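Local coordinates for transcriptional regulator, TetR family (Marinobacter aquaeolei, PDB 3NNR), which probably binds DNA as a dimeric transcriptional regulator, with an N-terminal helix-turn-helix region and an all-helical C-terminal region, at residues R129-L134 / G138-Q143; V190-V195 / A208-Y213; A125-I130 / L153-V158. All blocks are in the same frame, centred on the assembly; numbering follows the deposited sequence.

Overall arrangement
Interaction 3 packs helix 110-136 against helix 145-160, interaction 1 closes the C-terminal end of helix 110-136, and interaction 2 joins helices 186-194 and 200-211. Their centres lie 12 Å apart for interactions 1 and 3, and 15 Å for interaction 2 with either of the others. F131 ties them together: its CZ lies 3.6 Å from V155 CG2 of interaction 3 and 3.2 Å from E194 OE2, in segment 190-195. L193 CD1 also reaches V155 CG2, at 3.6 Å. Unidentified bound material comes within about 3 Å of the F131 side chain and about 4 Å of W156; it probably derives from crystallisation. Interactions 2 and 3 also touch the second subunit.

Interaction 1. Residues R129-L134 / G138-Q143; sequences RIFAKL and GIIQPQ
L134 and the two isoleucines I139 and I140 meet where the chain leaves helix 110-136. L134 O accepts I139 N at 2.8 Å, the donor lying nearly along the C=O axis (168°), and takes a weak second bond from I140 N. Beside this carbonyl, L134 CD2 meets I139 CD1 at 3.7 Å, while L134 CB lies 4.0 Å from I140 CG1. A chi1 of 72° tucks I140 CG1 in over its own backbone, and the extended second torsion then carries CD1 toward F131, 4.1 Å from ring atom CD1, on an oblique approach. With an alanine here, the F131 ring would probably lose this methyl support and a gap would be likely to open beside L134 CB. L134 CD1 lies in plane at the ring's edge. The reversal depends on G138, whose positive phi (81°) belongs to a Schellman motif and suits a residue without a side chain. Further out, T199 OG1 bonds to G138 O, and E194 of helix 186-194 touches I140. The chemistry is that of a helix C-terminus: loop N-H groups satisfy a late carbonyl, while branched aliphatic chains seal the apolar side of the turn.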
# COMPACT_ATOMS: atom_id res chain seq x y z
N ARG A 129 6.48 -3.02 -20.05
CA ARG A 129 6.19 -3.48 -21.37
C ARG A 129 4.86 -2.93 -21.92
O ARG A 129 4.80 -2.57 -23.09
CB ARG A 129 6.28 -5.01 -21.46
CG ARG A 129 6.30 -5.58 -22.88
CD ARG A 129 7.36 -4.90 -23.79
NE ARG A 129 7.28 -5.36 -25.17
CZ ARG A 129 7.73 -4.70 -26.25
NH1 ARG A 129 8.28 -3.47 -26.16
NH2 ARG A 129 7.59 -5.26 -27.45
N ILE A 130 3.84 -2.81 -21.06
CA ILE A 130 2.54 -2.24 -21.46
C ILE A 130 2.72 -0.77 -21.87
O ILE A 130 2.25 -0.37 -22.91
CB ILE A 130 1.47 -2.36 -20.35
CG1 ILE A 130 1.00 -3.82 -20.24
CG2 ILE A 130 0.26 -1.50 -20.68
CD1 ILE A 130 0.46 -4.18 -18.85
N PHE A 131 3.41 0.00 -21.05
CA PHE A 131 3.71 1.38 -21.40
C PHE A 131 4.53 1.47 -22.69
O PHE A 131 4.26 2.32 -23.53
CB PHE A 131 4.49 2.10 -20.31
CG PHE A 131 3.73 2.37 -19.03
CD1 PHE A 131 2.36 2.66 -19.00
CD2 PHE A 131 4.46 2.51 -17.84
CE1 PHE A 131 1.72 2.96 -17.80
CE2 PHE A 131 3.84 2.82 -16.63
CZ PHE A 131 2.46 3.05 -16.61
N ALA A 132 5.53 0.59 -22.82
CA ALA A 132 6.37 0.56 -24.02
C ALA A 132 5.49 0.37 -25.25
O ALA A 132 5.66 1.12 -26.24
CB ALA A 132 7.47 -0.53 -23.94
N LYS A 133 4.51 -0.56 -25.17
CA LYS A 133 3.56 -0.80 -26.26
C LYS A 133 2.56 0.35 -26.46
O LYS A 133 2.19 0.64 -27.60
CB LYS A 133 2.80 -2.14 -26.15
CG LYS A 133 3.70 -3.39 -26.12
CD LYS A 133 3.12 -4.60 -26.84
CE LYS A 133 3.25 -4.40 -28.36
NZ LYS A 133 3.05 -5.65 -29.09
N LEU A 134 2.11 0.99 -25.37
CA LEU A 134 1.20 2.15 -25.46
C LEU A 134 1.88 3.33 -26.21
O LEU A 134 1.21 4.10 -26.92
CB LEU A 134 0.71 2.58 -24.07
CG LEU A 134 -0.20 1.60 -23.31
CD1 LEU A 134 -0.24 1.94 -21.79
CD2 LEU A 134 -1.59 1.53 -23.92
N GLY A 138 0.91 4.86 -30.07
CA GLY A 138 0.58 6.29 -30.12
C GLY A 138 -0.44 6.75 -29.10
O GLY A 138 -1.04 7.81 -29.27
N ILE A 139 -0.62 5.97 -28.03
CA ILE A 139 -1.61 6.26 -26.98
C ILE A 139 -1.01 7.21 -25.93
O ILE A 139 -1.67 8.17 -25.54
CB ILE A 139 -2.16 4.97 -26.34
CG1 ILE A 139 -2.82 4.10 -27.44
CG2 ILE A 139 -3.17 5.32 -25.26
CD1 ILE A 139 -3.35 2.77 -26.98
N ILE A 140 0.21 6.92 -25.48
CA ILE A 140 0.93 7.83 -24.57
C ILE A 140 2.19 8.30 -25.28
O ILE A 140 2.60 7.74 -26.30
CB ILE A 140 1.26 7.20 -23.16
CG1 ILE A 140 2.37 6.13 -23.21
CG2 ILE A 140 0.01 6.64 -22.52
CD1 ILE A 140 2.74 5.59 -21.85
N GLN A 141 2.80 9.33 -24.71
CA GLN A 141 4.06 9.89 -25.24
C GLN A 141 5.20 8.98 -24.77
O GLN A 141 5.18 8.53 -23.63
CB GLN A 141 4.23 11.33 -24.78
CG GLN A 141 3.18 12.25 -25.43
CD GLN A 141 3.12 13.67 -24.87
OE1 GLN A 141 3.78 14.02 -23.88
NE2 GLN A 141 2.29 14.49 -25.50
N PRO A 142 6.18 8.67 -25.65
CA PRO A 142 7.26 7.77 -25.24
C PRO A 142 8.11 8.45 -24.19
O PRO A 142 8.36 9.65 -24.30
CB PRO A 142 8.06 7.57 -26.54
CG PRO A 142 7.88 8.85 -27.28
CD PRO A 142 6.50 9.36 -26.92
N GLN A 143 8.53 7.71 -23.16
CA GLN A 143 9.31 8.28 -22.06
C GLN A 143 10.68 7.62 -21.85
O GLN A 143 10.83 6.44 -22.19
CB GLN A 143 8.47 8.25 -20.77
CG GLN A 143 7.21 9.17 -20.78
CD GLN A 143 7.52 10.68 -21.04
OE1 GLN A 143 8.59 11.20 -20.67
NE2 GLN A 143 6.57 11.37 -21.67

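Interaction 2. Residues V190-V195 / A208-Y213; sequences VLTLEV and ALREKY
The last two helices modelled in this TetR-family fold, 186-194 and 200-211, are joined where the long side chain of R210 crosses to L191, T192 and V195. With CG turned away from the backbone N (chi1 172°) and the chain extended to NE, R210 reaches across to the neighbouring helix and brings its guanidinium beside T192. There the group works side-on: NE, at 3.0 Å, and NH2 both donate to T192 OG1. Both bonds are bent, near 146°, as expected when two N-H groups converge on one atom, and the oxygen lies close to the guanidinium plane. That hydroxyl in turn bonds to Y188 O one helical turn earlier. Threonine suits the place because its oxygen can accept from the arginine while giving its own hydrogen to that carbonyl. The methylenes of R210 are matched by apolar groups. L191 lies alongside them, pointing the other way, its CB 3.9 Å from R210 CD and its CD1 4.0 Å from R210 CA. The second subunit closes in on the same region, its A150 packing on T192 and R210 and its L147 on V195, so the contact forms part of the surface that meets the second subunit. V195 crosses the arginine at about a right angle and lays CG2 over one guanidinium face, offset toward the rim and 3.8 Å from R210 NE.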
# COMPACT_ATOMS: atom_id res chain seq x y z
N VAL A 190 -5.18 4.81 -11.17
CA VAL A 190 -4.08 4.36 -12.04
C VAL A 190 -4.03 5.19 -13.33
O VAL A 190 -2.96 5.63 -13.75
CB VAL A 190 -4.15 2.86 -12.39
CG1 VAL A 190 -3.07 2.51 -13.38
CG2 VAL A 190 -3.98 2.01 -11.11
N LEU A 191 -5.20 5.42 -13.93
CA LEU A 191 -5.26 6.21 -15.17
C LEU A 191 -4.90 7.68 -14.94
O LEU A 191 -4.41 8.34 -15.85
CB LEU A 191 -6.61 6.01 -15.88
CG LEU A 191 -6.88 4.58 -16.38
CD1 LEU A 191 -8.29 4.43 -16.87
CD2 LEU A 191 -5.93 4.15 -17.50
N THR A 192 -5.10 8.16 -13.72
CA THR A 192 -4.68 9.51 -13.33
C THR A 192 -3.16 9.65 -13.46
O THR A 192 -2.69 10.75 -13.75
CB THR A 192 -5.12 9.84 -11.89
OG1 THR A 192 -6.55 9.75 -11.83
CG2 THR A 192 -4.68 11.22 -11.47
N LEU A 193 -2.41 8.57 -13.25
CA LEU A 193 -0.95 8.61 -13.41
C LEU A 193 -0.53 8.95 -14.85
O LEU A 193 0.44 9.67 -15.02
CB LEU A 193 -0.27 7.29 -13.01
CG LEU A 193 -0.46 6.82 -11.58
CD1 LEU A 193 0.10 5.40 -11.43
CD2 LEU A 193 0.20 7.81 -10.62
N GLU A 194 -1.28 8.46 -15.84
CA GLU A 194 -0.94 8.69 -17.25
C GLU A 194 -1.74 9.80 -17.95
O GLU A 194 -1.53 9.99 -19.14
CB GLU A 194 -1.00 7.37 -18.04
CG GLU A 194 -0.09 6.23 -17.46
CD GLU A 194 1.43 6.53 -17.45
OE1 GLU A 194 1.98 7.02 -18.48
OE2 GLU A 194 2.08 6.24 -16.41
N VAL A 195 -2.59 10.54 -17.23
CA VAL A 195 -3.34 11.70 -17.77
C VAL A 195 -2.50 12.76 -18.53
O VAL A 195 -2.83 13.07 -19.68
CB VAL A 195 -4.20 12.45 -16.67
CG1 VAL A 195 -4.60 13.91 -17.10
CG2 VAL A 195 -5.44 11.63 -16.32
N ALA A 208 -12.29 9.82 -21.31
CA ALA A 208 -13.70 9.36 -21.38
C ALA A 208 -13.87 8.01 -20.70
O ALA A 208 -14.83 7.79 -19.96
CB ALA A 208 -14.19 9.29 -22.85
N LEU A 209 -12.90 7.14 -20.96
CA LEU A 209 -12.81 5.82 -20.35
C LEU A 209 -12.57 5.91 -18.84
O LEU A 209 -13.21 5.20 -18.06
CB LEU A 209 -11.65 5.04 -21.00
CG LEU A 209 -11.36 3.58 -20.58
CD1 LEU A 209 -12.56 2.63 -20.83
CD2 LEU A 209 -10.13 3.12 -21.35
N ARG A 210 -11.62 6.78 -18.46
CA ARG A 210 -11.27 7.04 -17.05
C ARG A 210 -12.51 7.44 -16.24
O ARG A 210 -12.76 6.86 -15.18
CB ARG A 210 -10.14 8.10 -16.96
CG ARG A 210 -9.80 8.60 -15.55
CD ARG A 210 -8.49 9.39 -15.55
NE ARG A 210 -8.26 10.06 -14.27
CZ ARG A 210 -8.70 11.29 -13.93
NH1 ARG A 210 -9.44 12.03 -14.75
NH2 ARG A 210 -8.41 11.78 -12.71
N GLU A 211 -13.29 8.38 -16.78
CA GLU A 211 -14.55 8.82 -16.16
C GLU A 211 -15.55 7.71 -15.85
O GLU A 211 -16.22 7.77 -14.81
CB GLU A 211 -15.25 9.89 -17.01
CG GLU A 211 -14.58 11.24 -16.92
CD GLU A 211 -14.69 11.82 -15.53
OE1 GLU A 211 -15.83 12.11 -15.10
OE2 GLU A 211 -13.63 11.94 -14.87
N LYS A 212 -15.64 6.70 -16.73
CA LYS A 212 -16.54 5.55 -16.48
C LYS A 212 -16.19 4.80 -15.17
O LYS A 212 -17.03 4.09 -14.67
CB LYS A 212 -16.65 4.59 -17.68
N TYR A 213 -14.98 4.97 -14.62
CA TYR A 213 -14.57 4.33 -13.33
C TYR A 213 -14.59 5.22 -12.06
O TYR A 213 -14.05 4.80 -11.05
CB TYR A 213 -13.17 3.72 -13.50
CG TYR A 213 -13.09 2.58 -14.49
CD1 TYR A 213 -13.49 1.29 -14.13
CD2 TYR A 213 -12.58 2.77 -15.78
CE1 TYR A 213 -13.40 0.21 -15.03
CE2 TYR A 213 -12.48 1.71 -16.69
CZ TYR A 213 -12.89 0.43 -16.32
OH TYR A 213 -12.80 -0.62 -17.23

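Interaction 3. Residues A125-I130 / L153-V158; sequences AAINRI and LNVWLV
The 2.8 Å backbone bonds from I130 N to A126 O and from L157 N to L153 O each span a helical turn that carries touching residues: I127 on the first helix, V155 and W156 on the second. These turns belong to helices 110-136 and 145-160 of the all-helical C-terminal region of a TetR-family regulator, and what passes between them is purely apolar side-chain packing. The nearest CA atoms, those of I127 and V155, are 7.9 Å apart, a spacing that branched aliphatic side chains fill. I127 does most of the reaching. Its CG1 lies anti to the carbonyl carbon (chi1 -64°) and its second torsion is extended (165°), which carries CD1 out to helix 145-160. I127 and V155 run alongside each other, each heading for the other's helix. The two beta-branched residues suit this place because each offers two arms from one CB: I127 CG2 rests 4.2 Å from V155 CB, and the I127 side chain also touches S152 of helix 145-160. W156 joins through the base of its side chain. With its CG anti to the backbone N (chi1 -171°), the indole leads away from I127 and packs on Y116, T120 and L124 of helix 110-136. The same indole forms an edge-to-face pair with F165 of the second subunit. N154 ND2 bonds to Q189 O of that subunit, so helix 145-160 packs on helix 110-136 within its own chain and on the partner chain as well, consistent with the dimer interface of this family. At the centre of the contact, I127 CD1 lies 4.0 Å from V155 CG1 and 4.3 Å from W156 CB.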
# COMPACT_ATOMS: atom_id res chain seq x y z
N ALA A 125 7.93 -5.74 -14.86
CA ALA A 125 8.41 -5.88 -16.23
C ALA A 125 7.24 -5.92 -17.25
O ALA A 125 7.44 -5.59 -18.42
CB ALA A 125 9.30 -7.12 -16.36
N ALA A 126 6.06 -6.35 -16.82
CA ALA A 126 4.87 -6.34 -17.68
C ALA A 126 4.29 -4.92 -17.74
O ALA A 126 3.79 -4.49 -18.79
CB ALA A 126 3.83 -7.35 -17.20
N ILE A 127 4.38 -4.18 -16.63
CA ILE A 127 3.91 -2.77 -16.60
C ILE A 127 4.80 -1.93 -17.52
O ILE A 127 4.29 -1.15 -18.31
CB ILE A 127 3.85 -2.19 -15.19
CG1 ILE A 127 2.82 -2.94 -14.33
CG2 ILE A 127 3.45 -0.72 -15.24
CD1 ILE A 127 2.96 -2.67 -12.85
N ASN A 128 6.12 -2.12 -17.44
CA ASN A 128 7.06 -1.44 -18.36
C ASN A 128 6.69 -1.73 -19.78
O ASN A 128 6.55 -0.80 -20.60
CB ASN A 128 8.54 -1.87 -18.16
CG ASN A 128 9.28 -0.98 -17.19
OD1 ASN A 128 9.47 0.21 -17.45
ND2 ASN A 128 9.74 -1.56 -16.08
N ARG A 129 6.48 -3.02 -20.05
CA ARG A 129 6.19 -3.48 -21.37
C ARG A 129 4.86 -2.93 -21.92
O ARG A 129 4.80 -2.57 -23.09
CB ARG A 129 6.28 -5.01 -21.46
CG ARG A 129 6.30 -5.58 -22.88
CD ARG A 129 7.36 -4.90 -23.79
NE ARG A 129 7.28 -5.36 -25.17
CZ ARG A 129 7.73 -4.70 -26.25
NH1 ARG A 129 8.28 -3.47 -26.16
NH2 ARG A 129 7.59 -5.26 -27.45
N ILE A 130 3.84 -2.81 -21.06
CA ILE A 130 2.54 -2.24 -21.46
C ILE A 130 2.72 -0.77 -21.87
O ILE A 130 2.25 -0.37 -22.91
CB ILE A 130 1.47 -2.36 -20.35
CG1 ILE A 130 1.00 -3.82 -20.24
CG2 ILE A 130 0.26 -1.50 -20.68
CD1 ILE A 130 0.46 -4.18 -18.85
N LEU A 153 6.59 1.54 -11.23
CA LEU A 153 6.54 1.28 -9.80
C LEU A 153 5.34 1.99 -9.14
O LEU A 153 4.64 1.37 -8.34
CB LEU A 153 7.86 1.69 -9.12
CG LEU A 153 8.11 1.29 -7.68
CD1 LEU A 153 7.85 -0.18 -7.47
CD2 LEU A 153 9.53 1.67 -7.27
N ASN A 154 5.06 3.25 -9.54
CA ASN A 154 3.89 3.99 -9.00
C ASN A 154 2.57 3.28 -9.30
O ASN A 154 1.71 3.23 -8.44
CB ASN A 154 3.86 5.45 -9.47
CG ASN A 154 4.90 6.33 -8.77
OD1 ASN A 154 5.38 6.02 -7.69
ND2 ASN A 154 5.21 7.45 -9.38
N VAL A 155 2.44 2.72 -10.50
CA VAL A 155 1.27 1.90 -10.86
C VAL A 155 1.13 0.75 -9.87
O VAL A 155 0.08 0.59 -9.27
CB VAL A 155 1.35 1.35 -12.29
CG1 VAL A 155 0.33 0.29 -12.50
CG2 VAL A 155 1.15 2.45 -13.27
N TRP A 156 2.23 0.02 -9.64
CA TRP A 156 2.24 -1.10 -8.73
C TRP A 156 1.84 -0.65 -7.34
O TRP A 156 0.98 -1.28 -6.72
CB TRP A 156 3.62 -1.78 -8.72
CG TRP A 156 3.68 -3.09 -7.99
CD1 TRP A 156 3.58 -4.35 -8.53
CD2 TRP A 156 3.87 -3.27 -6.57
NE1 TRP A 156 3.69 -5.29 -7.54
CE2 TRP A 156 3.87 -4.66 -6.33
CE3 TRP A 156 4.05 -2.40 -5.49
CZ2 TRP A 156 4.03 -5.20 -5.05
CZ3 TRP A 156 4.20 -2.93 -4.20
CH2 TRP A 156 4.19 -4.32 -3.99
N LEU A 157 2.46 0.43 -6.88
CA LEU A 157 2.22 0.97 -5.53
C LEU A 157 0.74 1.35 -5.33
O LEU A 157 0.17 1.07 -4.29
CB LEU A 157 3.15 2.17 -5.26
CG LEU A 157 4.66 1.91 -5.07
CD1 LEU A 157 5.50 3.19 -5.09
CD2 LEU A 157 4.91 1.19 -3.75
N VAL A 158 0.14 1.95 -6.35
CA VAL A 158 -1.27 2.35 -6.31
C VAL A 158 -2.20 1.15 -6.35
O VAL A 158 -3.13 1.09 -5.57
CB VAL A 158 -1.63 3.34 -7.44
CG1 VAL A 158 -3.16 3.43 -7.65
CG2 VAL A 158 -1.02 4.72 -7.14